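Local atomic coordinates of CDP-4-keto-6-deoxy-D-glucose-3-dehydrase (Yersinia pseudotuberculosis, PDB entry 3BB8), a protein that binds pyridoxal 5'-phosphate and probably catalyses the C-3 dehydration of CDP-4-keto-6-deoxy-D-glucose on the way to lipopolysaccharide sugars, on an aspartate aminotransferase fold. Residues Leu303-Ile306 with Glu307-Glu311; Asn400-Arg403 with Ile404-Gln407; Leu422-Val425 with Val426-Glu430. The protein carries 1 engineered substitution. All coordinates share one frame; numbering follows the deposited sequence.

Overall arrangement
All three contacts are local, each running along a single helix of this aspartate aminotransferase fold, and none touches another. Interaction 1 sits midway along helix 293-323 and interaction 3 on helix 419-432; their nearest atoms are about 10 Å apart, and the two helices pack directly, Leu422 lying on Tyr319 and Val426 on Leu320. Interaction 2, on the short helix 399-407, is also about 10 Å from interaction 3 by nearest atoms but about 23 Å from interaction 1. The side chain of Ile306 is about 12 Å from that of Asp194, a cofactor-binding residue, and the side chain of Ile404 about 12 Å from the bound pyridoxal phosphate. Interaction 3 is remote from the annotated sites.

Interaction 1. Residues Leu303-Ile306 with Glu307-Glu311; sequences LERI and EEFVE
Arg305 and Phe309, one helical turn apart, make the main side-chain contact here. CB of Arg305 sits over the face of the Phe309 ring, 3.9 Å from its centroid and 19° off the normal, a CH-pi contact. With CG of Phe309 anti to its carbonyl carbon (chi1 -70°), the ring is turned back over the preceding turn, and Arg305 O comes to lie 3.2 Å above the ring plane, toward the rim.

NH1 of Arg305 forms a salt bridge with Glu45. Glu308 OE1 stands near the guanidinium plane at its edge, yet 4.4 Å from Arg305 NE, too far for a salt bridge.

The apolar pair is Ile306 and Val310, side by side and pointing the same way, with Ile306 CD1 3.8 Å from Val310 CG2. Both also rest on Tyr74 of helix 62-75.

Two backbone bonds hold the turn: Phe309 N to Arg305 O at 2.9 Å, almost straight at 174°, and Val310 N to Ile306 O, also 2.9 Å. Just before them helix 293-323 is kinked, the N atoms of Glu307 and Glu308 lacking the usual bond to the carbonyl four residues earlier.

The chemistry thus divides the side chains: apolar Ile306, Phe309 and Val310 are buried, Glu307 and Glu308 are exposed, and Arg305 is partly exposed, its charge met chiefly by Glu45 with probably a modest contribution from Glu308.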
loop_
_atom_site.group_PDB
_atom_site.type_symbol
_atom_site.label_atom_id
_atom_site.label_comp_id
_atom_site.label_asym_id
_atom_site.label_seq_id
_atom_site.Cartn_x
_atom_site.Cartn_y
_atom_site.Cartn_z
ATOM N N LEU A 303 -10.969 0.116 18.013
ATOM C CA LEU A 303 -10.703 -1.065 18.829
ATOM C C LEU A 303 -11.495 -1.110 20.134
ATOM O O LEU A 303 -11.713 -2.180 20.702
ATOM C CB LEU A 303 -9.207 -1.179 19.134
ATOM C CG LEU A 303 -8.361 -1.904 18.083
ATOM C CD1 LEU A 303 -6.897 -1.889 18.504
ATOM C CD2 LEU A 303 -8.847 -3.340 17.935
ATOM N N GLU A 304 -11.923 0.045 20.622
ATOM C CA GLU A 304 -12.689 0.052 21.854
ATOM C C GLU A 304 -14.070 -0.556 21.596
ATOM O O GLU A 304 -14.583 -1.334 22.404
ATOM C CB GLU A 304 -12.837 1.486 22.376
ATOM C CG GLU A 304 -11.513 2.176 22.703
ATOM C CD GLU A 304 -11.701 3.604 23.201
ATOM O OE1 GLU A 304 -12.414 3.794 24.213
ATOM O OE2 GLU A 304 -11.136 4.536 22.586
ATOM N N ARG A 305 -14.639 -0.222 20.441
ATOM C CA ARG A 305 -15.975 -0.670 20.055
ATOM C C ARG A 305 -16.066 -2.048 19.399
ATOM O O ARG A 305 -17.161 -2.502 19.082
ATOM C CB ARG A 305 -16.588 0.386 19.126
ATOM C CG ARG A 305 -16.269 1.797 19.601
ATOM C CD ARG A 305 -16.588 2.892 18.596
ATOM N NE ARG A 305 -17.997 3.271 18.604
ATOM C CZ ARG A 305 -18.443 4.485 18.291
ATOM N NH1 ARG A 305 -17.589 5.446 17.950
ATOM N NH2 ARG A 305 -19.746 4.738 18.307
ATOM N N ILE A 306 -14.939 -2.727 19.215
ATOM C CA ILE A 306 -14.962 -4.028 18.556
ATOM C C ILE A 306 -15.818 -5.089 19.249
ATOM O O ILE A 306 -16.556 -5.821 18.586
ATOM C CB ILE A 306 -13.530 -4.585 18.358
ATOM C CG1 ILE A 306 -13.585 -5.925 17.618
ATOM C CG2 ILE A 306 -12.844 -4.762 19.696
ATOM C CD1 ILE A 306 -14.170 -5.835 16.225
ATOM N N GLU A 307 -15.726 -5.184 20.573
ATOM C CA GLU A 307 -16.511 -6.185 21.294
ATOM C C GLU A 307 -17.999 -5.900 21.143
ATOM O O GLU A 307 -18.804 -6.814 20.993
ATOM C CB GLU A 307 -16.106 -6.215 22.767
ATOM C CG GLU A 307 -14.702 -6.766 22.974
ATOM C CD GLU A 307 -14.316 -6.887 24.436
ATOM O OE1 GLU A 307 -14.195 -5.841 25.110
ATOM O OE2 GLU A 307 -14.134 -8.033 24.908
ATOM N N GLU A 308 -18.348 -4.622 21.175
ATOM C CA GLU A 308 -19.723 -4.190 21.009
ATOM C C GLU A 308 -20.173 -4.629 19.609
ATOM O O GLU A 308 -21.183 -5.324 19.444
ATOM C CB GLU A 308 -19.790 -2.667 21.119
ATOM C CG GLU A 308 -21.179 -2.082 20.971
ATOM C CD GLU A 308 -21.161 -0.728 20.283
ATOM O OE1 GLU A 308 -20.281 0.100 20.614
ATOM O OE2 GLU A 308 -22.032 -0.489 19.413
ATOM N N PHE A 309 -19.401 -4.216 18.607
ATOM C CA PHE A 309 -19.678 -4.542 17.214
ATOM C C PHE A 309 -19.889 -6.031 16.970
ATOM O O PHE A 309 -20.869 -6.423 16.346
ATOM C CB PHE A 309 -18.544 -4.042 16.319
ATOM C CG PHE A 309 -18.477 -2.547 16.194
ATOM C CD1 PHE A 309 -19.563 -1.755 16.538
ATOM C CD2 PHE A 309 -17.344 -1.937 15.680
ATOM C CE1 PHE A 309 -19.523 -0.366 16.367
ATOM C CE2 PHE A 309 -17.291 -0.556 15.502
ATOM C CZ PHE A 309 -18.384 0.236 15.845
ATOM N N VAL A 310 -18.967 -6.857 17.454
ATOM C CA VAL A 310 -19.067 -8.303 17.273
ATOM C C VAL A 310 -20.360 -8.857 17.870
ATOM O O VAL A 310 -21.025 -9.702 17.267
ATOM C CB VAL A 310 -17.872 -9.026 17.920
ATOM C CG1 VAL A 310 -18.008 -10.533 17.747
ATOM C CG2 VAL A 310 -16.575 -8.535 17.293
ATOM N N GLU A 311 -20.703 -8.376 19.059
ATOM C CA GLU A 311 -21.912 -8.799 19.752
ATOM C C GLU A 311 -23.145 -8.364 18.962
ATOM O O GLU A 311 -24.093 -9.130 18.801
ATOM C CB GLU A 311 -21.935 -8.187 21.158
ATOM C CG GLU A 311 -23.271 -8.285 21.887
ATOM C CD GLU A 311 -23.230 -7.645 23.277
ATOM O OE1 GLU A 311 -22.803 -6.471 23.387
ATOM O OE2 GLU A 311 -23.631 -8.317 24.258
#

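Interaction 2. Residues Asn400-Arg403 with Ile404-Gln407; sequences NTDR and IMNQ
Ile404, Met405, Asn406 and Gln407 each give their backbone N-H to the carbonyl four residues earlier, the i to i+4 pattern of an alpha helix, with bonds running from Ile404 N to Asn400 O at 2.9 Å through to Gln407 N to Arg403 O at 2.6 Å. This is the short helix 399-407 of the aspartate aminotransferase fold, leading directly into strand 408-411.

The side chains touch each other little. The extended chain of Arg403, CG roughly opposite the backbone N (chi1 -159°), carries its guanidinium off the helix to salt bridges with Glu332 and Glu353; Arg403 CG stays 4.4 Å from Gln407 CG. Ile404 leans back on the preceding turn, its CG1 3.1 Å from Asn400 O, and its side chain packs on Val139 of strand 133-140. Thr401 OG1 bonds to Asp138 on that strand, tying the helix to the large sheet. On another side, Met405 and Asn406 pack on Pro273 of the second subunit.

Asp402, bridged to Arg383, lies alongside Met405, both pointing the same way; a bend at chi3 (63°) brings Met405 CE to 3.6 Å from Asp402 OD1.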
loop_
_atom_site.group_PDB
_atom_site.type_symbol
_atom_site.label_atom_id
_atom_site.label_comp_id
_atom_site.label_asym_id
_atom_site.label_seq_id
_atom_site.Cartn_x
_atom_site.Cartn_y
_atom_site.Cartn_z
ATOM N N ASN A 400 -21.172 -25.793 -6.496
ATOM C CA ASN A 400 -21.683 -24.841 -5.516
ATOM C C ASN A 400 -21.175 -23.430 -5.764
ATOM O O ASN A 400 -21.900 -22.456 -5.532
ATOM C CB ASN A 400 -21.326 -25.299 -4.103
ATOM C CG ASN A 400 -22.182 -26.471 -3.646
ATOM O OD1 ASN A 400 -21.961 -27.050 -2.582
ATOM N ND2 ASN A 400 -23.172 -26.817 -4.454
ATOM N N THR A 401 -19.937 -23.327 -6.248
ATOM C CA THR A 401 -19.328 -22.034 -6.543
ATOM C C THR A 401 -20.123 -21.359 -7.644
ATOM O O THR A 401 -20.442 -20.177 -7.553
ATOM C CB THR A 401 -17.866 -22.186 -7.033
ATOM O OG1 THR A 401 -17.091 -22.847 -6.027
ATOM C CG2 THR A 401 -17.258 -20.828 -7.326
ATOM N N ASP A 402 -20.431 -22.116 -8.693
ATOM C CA ASP A 402 -21.212 -21.581 -9.804
ATOM C C ASP A 402 -22.593 -21.177 -9.308
ATOM O O ASP A 402 -23.145 -20.152 -9.721
ATOM C CB ASP A 402 -21.361 -22.626 -10.917
ATOM C CG ASP A 402 -20.167 -22.661 -11.842
ATOM O OD1 ASP A 402 -19.700 -21.572 -12.234
ATOM O OD2 ASP A 402 -19.706 -23.769 -12.186
ATOM N N ARG A 403 -23.151 -21.982 -8.414
ATOM C CA ARG A 403 -24.472 -21.675 -7.889
ATOM C C ARG A 403 -24.407 -20.348 -7.138
ATOM O O ARG A 403 -25.334 -19.536 -7.207
ATOM C CB ARG A 403 -24.951 -22.787 -6.950
ATOM C CG ARG A 403 -26.457 -22.804 -6.780
ATOM C CD ARG A 403 -26.896 -23.731 -5.671
ATOM N NE ARG A 403 -28.328 -23.605 -5.421
ATOM C CZ ARG A 403 -28.907 -23.867 -4.254
ATOM N NH1 ARG A 403 -28.175 -24.273 -3.220
ATOM N NH2 ARG A 403 -30.219 -23.723 -4.123
ATOM N N ILE A 404 -23.300 -20.121 -6.434
ATOM C CA ILE A 404 -23.139 -18.889 -5.675
ATOM C C ILE A 404 -23.013 -17.720 -6.627
ATOM O O ILE A 404 -23.596 -16.660 -6.411
ATOM C CB ILE A 404 -21.888 -18.948 -4.758
ATOM C CG1 ILE A 404 -22.107 -19.994 -3.656
ATOM C CG2 ILE A 404 -21.622 -17.583 -4.145
ATOM C CD1 ILE A 404 -20.939 -20.150 -2.709
ATOM N N MET A 405 -22.253 -17.925 -7.696
ATOM C CA MET A 405 -22.049 -16.882 -8.689
ATOM C C MET A 405 -23.378 -16.462 -9.296
ATOM O O MET A 405 -23.600 -15.282 -9.560
ATOM C CB MET A 405 -21.116 -17.378 -9.797
ATOM C CG MET A 405 -20.912 -16.376 -10.928
ATOM S SD MET A 405 -20.055 -17.107 -12.335
ATOM C CE MET A 405 -21.248 -18.357 -12.807
ATOM N N ASN A 406 -24.265 -17.432 -9.502
ATOM C CA ASN A 406 -25.569 -17.158 -10.105
ATOM C C ASN A 406 -26.726 -16.861 -9.171
ATOM O O ASN A 406 -27.560 -16.012 -9.474
ATOM C CB ASN A 406 -26.015 -18.334 -10.977
ATOM C CG ASN A 406 -25.153 -18.519 -12.193
ATOM O OD1 ASN A 406 -25.052 -17.623 -13.032
ATOM N ND2 ASN A 406 -24.519 -19.688 -12.299
ATOM N N GLN A 407 -26.778 -17.552 -8.038
ATOM C CA GLN A 407 -27.918 -17.408 -7.134
ATOM C C GLN A 407 -27.722 -16.792 -5.754
ATOM O O GLN A 407 -28.703 -16.564 -5.040
ATOM C CB GLN A 407 -28.558 -18.785 -6.961
ATOM C CG GLN A 407 -28.905 -19.475 -8.275
ATOM C CD GLN A 407 -30.081 -18.823 -8.961
ATOM O OE1 GLN A 407 -31.173 -18.745 -8.395
ATOM N NE2 GLN A 407 -29.873 -18.349 -10.179
#

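Interaction 3. Residues Leu422-Val425 with Val426-Glu430; sequences LDYV and VSKFE
Over one face of the Tyr424 ring lies CG of Lys428, 4.3 Å from the centroid and 24° off the normal, a CH-pi contact displaced toward the rim. CE of Lys428 comes closer still to the phenol end, 3.2 Å from Tyr424 OH. The bend at chi2 (-58°) carries the lysine chain at a slant across the ring toward that end, and NZ forms a salt bridge with Glu431. The hydroxyl is engaged elsewhere, in a hydrogen bond with Ala369 O. At the Phe429 ring, Val425 O sits at the edge, in plane, 3.6 Å from CD1. Val425 CG1 is 4.0 Å from Phe429 CD1, the two side chains lying side by side and pointing the same way.

These groups belong to helix 419-432, near the C-terminal end of this aminotransferase-fold chain. Leu422 and Val426 meet helix 293-323, while Val425 and Phe429 meet strand 408-411.

Tyr424 O is gripped by two donors arriving from the same face of its plane: Ser427 OG at 2.8 Å and Lys428 N at 3.2 Å. With OG of Ser427 lodged between its backbone N and carbonyl carbon (chi1 77°), the hydroxyl folds back onto the preceding turn. Lys428 N also makes a weak bond to Val425 O, which accepts Phe429 N at 3.1 Å. Asp423 OD2 hydrogen-bonds to Tyr319 OH on helix 293-323.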
loop_
_atom_site.group_PDB
_atom_site.type_symbol
_atom_site.label_atom_id
_atom_site.label_comp_id
_atom_site.label_asym_id
_atom_site.label_seq_id
_atom_site.Cartn_x
_atom_site.Cartn_y
_atom_site.Cartn_z
ATOM N N LEU A 422 -33.955 -3.716 10.083
ATOM C CA LEU A 422 -34.142 -5.115 9.746
ATOM C C LEU A 422 -35.596 -5.510 9.528
ATOM O O LEU A 422 -35.911 -6.221 8.567
ATOM C CB LEU A 422 -33.517 -5.997 10.825
ATOM C CG LEU A 422 -32.012 -5.796 11.047
ATOM C CD1 LEU A 422 -31.511 -6.807 12.070
ATOM C CD2 LEU A 422 -31.263 -5.962 9.732
ATOM N N ASP A 423 -36.479 -5.066 10.418
ATOM C CA ASP A 423 -37.895 -5.383 10.287
ATOM C C ASP A 423 -38.384 -4.888 8.931
ATOM O O ASP A 423 -39.161 -5.568 8.258
ATOM C CB ASP A 423 -38.698 -4.724 11.418
ATOM C CG ASP A 423 -38.601 -5.490 12.725
ATOM O OD1 ASP A 423 -38.791 -4.873 13.793
ATOM O OD2 ASP A 423 -38.347 -6.716 12.685
ATOM N N TYR A 424 -37.914 -3.710 8.531
ATOM C CA TYR A 424 -38.309 -3.142 7.252
ATOM C C TYR A 424 -37.847 -4.041 6.111
ATOM O O TYR A 424 -38.589 -4.271 5.155
ATOM C CB TYR A 424 -37.711 -1.749 7.068
ATOM C CG TYR A 424 -37.910 -1.210 5.669
ATOM C CD1 TYR A 424 -39.162 -0.774 5.239
ATOM C CD2 TYR A 424 -36.858 -1.191 4.756
ATOM C CE1 TYR A 424 -39.362 -0.331 3.931
ATOM C CE2 TYR A 424 -37.047 -0.753 3.447
ATOM C CZ TYR A 424 -38.299 -0.325 3.044
ATOM O OH TYR A 424 -38.490 0.111 1.758
ATOM N N VAL A 425 -36.615 -4.534 6.211
ATOM C CA VAL A 425 -36.069 -5.411 5.189
ATOM C C VAL A 425 -36.929 -6.664 5.087
ATOM O O VAL A 425 -37.308 -7.079 3.990
ATOM C CB VAL A 425 -34.606 -5.810 5.515
ATOM C CG1 VAL A 425 -34.169 -6.997 4.667
ATOM C CG2 VAL A 425 -33.690 -4.627 5.264
ATOM N N VAL A 426 -37.227 -7.262 6.234
ATOM C CA VAL A 426 -38.041 -8.468 6.283
ATOM C C VAL A 426 -39.409 -8.279 5.620
ATOM O O VAL A 426 -39.894 -9.174 4.933
ATOM C CB VAL A 426 -38.249 -8.943 7.748
ATOM C CG1 VAL A 426 -39.364 -9.972 7.821
ATOM C CG2 VAL A 426 -36.971 -9.563 8.275
ATOM N N SER A 427 -40.027 -7.121 5.819
ATOM C CA SER A 427 -41.336 -6.875 5.229
ATOM C C SER A 427 -41.213 -6.823 3.710
ATOM O O SER A 427 -42.144 -7.192 2.985
ATOM C CB SER A 427 -41.939 -5.566 5.763
ATOM O OG SER A 427 -41.357 -4.425 5.155
ATOM N N LYS A 428 -40.060 -6.369 3.228
ATOM C CA LYS A 428 -39.841 -6.289 1.792
ATOM C C LYS A 428 -39.656 -7.677 1.187
ATOM O O LYS A 428 -40.090 -7.929 0.065
ATOM C CB LYS A 428 -38.646 -5.390 1.485
ATOM C CG LYS A 428 -38.984 -3.913 1.589
ATOM C CD LYS A 428 -40.119 -3.583 0.643
ATOM C CE LYS A 428 -40.530 -2.126 0.710
ATOM N NZ LYS A 428 -41.660 -1.850 -0.237
ATOM N N PHE A 429 -39.022 -8.581 1.924
ATOM C CA PHE A 429 -38.842 -9.932 1.418
ATOM C C PHE A 429 -40.219 -10.595 1.361
ATOM O O PHE A 429 -40.564 -11.267 0.386
ATOM C CB PHE A 429 -37.915 -10.740 2.327
ATOM C CG PHE A 429 -36.478 -10.748 1.883
ATOM C CD1 PHE A 429 -35.656 -9.647 2.106
ATOM C CD2 PHE A 429 -35.943 -11.865 1.242
ATOM C CE1 PHE A 429 -34.317 -9.658 1.702
ATOM C CE2 PHE A 429 -34.607 -11.884 0.832
ATOM C CZ PHE A 429 -33.793 -10.778 1.064
ATOM N N GLU A 430 -41.005 -10.393 2.416
ATOM C CA GLU A 430 -42.346 -10.956 2.486
ATOM C C GLU A 430 -43.225 -10.373 1.386
ATOM O O GLU A 430 -43.959 -11.098 0.734
ATOM C CB GLU A 430 -42.949 -10.701 3.866
ATOM C CG GLU A 430 -42.374 -11.627 4.924
ATOM C CD GLU A 430 -42.717 -11.207 6.339
ATOM O OE1 GLU A 430 -42.366 -11.952 7.281
ATOM O OE2 GLU A 430 -43.325 -10.133 6.511
#